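Local coordinates for protein (soluble lytic transglycosylase SLT70) (Escherichia coli, PDB 1QSA), which probably cleaves the glycosidic bonds between N-acetylmuramic acid and N-acetylglucosamine in peptidoglycan, leaving a 1,6-anhydro bond on the muramic acid residue, at residues 383-388 and 426-431. Sequence-based numbering, arbitrary orientation.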
loop_
_atom_site.group_PDB
_atom_site.type_symbol
_atom_site.label_atom_id
_atom_site.label_comp_id
_atom_site.label_asym_id
_atom_site.label_seq_id
_atom_site.Cartn_x
_atom_site.Cartn_y
_atom_site.Cartn_z
ATOM N N PRO A 383 -7.427 17.704 25.286
ATOM C CA PRO A 383 -6.501 18.528 24.508
ATOM C C PRO A 383 -6.113 17.939 23.147
ATOM O O PRO A 383 -5.933 18.699 22.198
ATOM C CB PRO A 383 -5.301 18.703 25.448
ATOM C CG PRO A 383 -5.417 17.582 26.420
ATOM C CD PRO A 383 -6.879 17.379 26.615
ATOM N N GLU A 384 -6.007 16.608 23.023
ATOM C CA GLU A 384 -5.650 16.061 21.711
ATOM C C GLU A 384 -6.778 16.343 20.706
ATOM O O GLU A 384 -6.514 16.735 19.563
ATOM C CB GLU A 384 -5.280 14.559 21.752
ATOM C CG GLU A 384 -4.798 14.066 20.364
ATOM C CD GLU A 384 -3.878 12.842 20.382
ATOM O OE1 GLU A 384 -4.108 11.896 21.183
ATOM O OE2 GLU A 384 -2.936 12.813 19.552
ATOM N N MET A 385 -8.034 16.193 21.126
ATOM C CA MET A 385 -9.138 16.491 20.216
ATOM C C MET A 385 -9.131 17.983 19.845
ATOM O O MET A 385 -9.426 18.345 18.715
ATOM C CB MET A 385 -10.493 16.116 20.827
ATOM C CG MET A 385 -11.667 16.293 19.863
ATOM S SD MET A 385 -11.561 15.217 18.393
ATOM C CE MET A 385 -12.360 13.730 18.996
ATOM N N ALA A 386 -8.794 18.850 20.802
ATOM C CA ALA A 386 -8.740 20.278 20.516
ATOM C C ALA A 386 -7.679 20.560 19.436
ATOM O O ALA A 386 -7.882 21.421 18.582
ATOM C CB ALA A 386 -8.454 21.070 21.782
ATOM N N ARG A 387 -6.560 19.825 19.456
ATOM C CA ARG A 387 -5.533 20.023 18.421
ATOM C C ARG A 387 -6.074 19.537 17.075
ATOM O O ARG A 387 -5.891 20.200 16.058
ATOM C CB ARG A 387 -4.235 19.287 18.760
ATOM C CG ARG A 387 -3.514 19.861 19.991
ATOM C CD ARG A 387 -2.045 19.477 20.018
ATOM N NE ARG A 387 -1.853 18.039 20.161
ATOM C CZ ARG A 387 -1.895 17.375 21.310
ATOM N NH1 ARG A 387 -2.131 18.011 22.455
ATOM N NH2 ARG A 387 -1.713 16.062 21.318
ATOM N N VAL A 388 -6.770 18.400 17.081
ATOM C CA VAL A 388 -7.347 17.854 15.846
ATOM C C VAL A 388 -8.302 18.869 15.229
ATOM O O VAL A 388 -8.239 19.139 14.028
ATOM C CB VAL A 388 -8.095 16.516 16.116
ATOM C CG1 VAL A 388 -8.910 16.083 14.872
ATOM C CG2 VAL A 388 -7.070 15.428 16.470
ATOM N N ASN A 426 -18.732 16.149 12.265
ATOM C CA ASN A 426 -18.012 17.394 12.027
ATOM C C ASN A 426 -17.528 17.544 10.592
ATOM O O ASN A 426 -16.870 18.533 10.254
ATOM C CB ASN A 426 -16.834 17.487 12.989
ATOM C CG ASN A 426 -17.268 17.945 14.350
ATOM O OD1 ASN A 426 -17.567 19.121 14.537
ATOM N ND2 ASN A 426 -17.385 17.020 15.281
ATOM N N GLN A 427 -17.959 16.625 9.733
ATOM C CA GLN A 427 -17.570 16.618 8.331
ATOM C C GLN A 427 -16.063 16.470 8.106
ATOM O O GLN A 427 -15.519 16.988 7.122
ATOM C CB GLN A 427 -18.152 17.819 7.573
ATOM C CG GLN A 427 -19.661 17.839 7.645
ATOM C CD GLN A 427 -20.299 18.775 6.652
ATOM O OE1 GLN A 427 -19.625 19.590 6.010
ATOM N NE2 GLN A 427 -21.611 18.673 6.516
ATOM N N TRP A 428 -15.410 15.762 9.027
ATOM C CA TRP A 428 -13.975 15.444 8.931
ATOM C C TRP A 428 -14.030 14.052 8.280
ATOM O O TRP A 428 -13.818 13.019 8.936
ATOM C CB TRP A 428 -13.341 15.345 10.321
ATOM C CG TRP A 428 -13.352 16.638 11.122
ATOM C CD1 TRP A 428 -13.523 17.907 10.648
ATOM C CD2 TRP A 428 -13.158 16.757 12.538
ATOM N NE1 TRP A 428 -13.441 18.815 11.687
ATOM C CE2 TRP A 428 -13.219 18.135 12.855
ATOM C CE3 TRP A 428 -12.941 15.833 13.570
ATOM C CZ2 TRP A 428 -13.069 18.613 14.172
ATOM C CZ3 TRP A 428 -12.792 16.309 14.883
ATOM C CH2 TRP A 428 -12.859 17.692 15.162
ATOM N N TRP A 429 -14.340 14.045 6.983
ATOM C CA TRP A 429 -14.547 12.798 6.226
ATOM C C TRP A 429 -13.383 11.826 6.276
ATOM O O TRP A 429 -13.587 10.615 6.461
ATOM C CB TRP A 429 -14.924 13.111 4.780
ATOM C CG TRP A 429 -15.971 14.200 4.656
ATOM C CD1 TRP A 429 -15.850 15.371 3.959
ATOM C CD2 TRP A 429 -17.301 14.188 5.197
ATOM N NE1 TRP A 429 -17.025 16.075 4.021
ATOM C CE2 TRP A 429 -17.934 15.372 4.769
ATOM C CE3 TRP A 429 -18.018 13.287 6.002
ATOM C CZ2 TRP A 429 -19.256 15.686 5.107
ATOM C CZ3 TRP A 429 -19.349 13.603 6.345
ATOM C CH2 TRP A 429 -19.947 14.791 5.892
ATOM N N ASP A 430 -12.173 12.341 6.059
ATOM C CA ASP A 430 -11.002 11.470 6.135
ATOM C C ASP A 430 -10.809 10.840 7.521
ATOM O O ASP A 430 -10.482 9.654 7.637
ATOM C CB ASP A 430 -9.715 12.155 5.633
ATOM C CG ASP A 430 -9.504 13.557 6.164
ATOM O OD1 ASP A 430 -10.209 14.037 7.077
ATOM O OD2 ASP A 430 -8.601 14.217 5.620
ATOM N N LEU A 431 -11.035 11.617 8.578
ATOM C CA LEU A 431 -10.894 11.088 9.928
ATOM C C LEU A 431 -11.952 10.034 10.225
ATOM O O LEU A 431 -11.684 9.058 10.920
ATOM C CB LEU A 431 -10.932 12.222 10.966
ATOM C CG LEU A 431 -9.864 13.297 10.727
ATOM C CD1 LEU A 431 -9.868 14.296 11.904
ATOM C CD2 LEU A 431 -8.478 12.631 10.599
#
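Trp-428 meets Met-385 and Val-388 through one corner of its indole, a worked example of how a single aromatic residue beside one helix can reach another without a hydrogen bond. The side chain can be followed outward. At its root, CB points toward helix 383-393, and with CG anti to its own carbonyl carbon (chi1 -64°) the bicycle is carried across to that helix. CB of Asn-426, two residues earlier, sits 3.6 Å above the indole plane, over the ring centre. At the far end, CZ3 makes the nearest approach to both residues: SD of Met-385 sits 3.9 Å from it, near the ring plane, and CG1 of Val-388 is equally close to CZ3 at 3.9 Å but arrives obliquely. The sulfur lies 83° off the normal of the six-membered ring, an edge-on Met-aromatic contact; with CG of Met-385 anti to the backbone N (chi1 -175°), the bend at chi2 sets it there. CG1 of Val-388 also meets CD1 of Leu-431 tip to tip, at 3.6 Å. Trp-428 is the N-cap residue of helix 429-438 and follows Gln-427, whose positive phi closes the preceding helix in a Schellman motif. Leu-419 and Tyr-422 of that helix also touch Met-385. The contact thus joins helix 383-393 to the start of helix 429-438 within the L domain, probably depending mainly on apolar fit, perhaps helped by weak sulfur-to-ring-edge attraction.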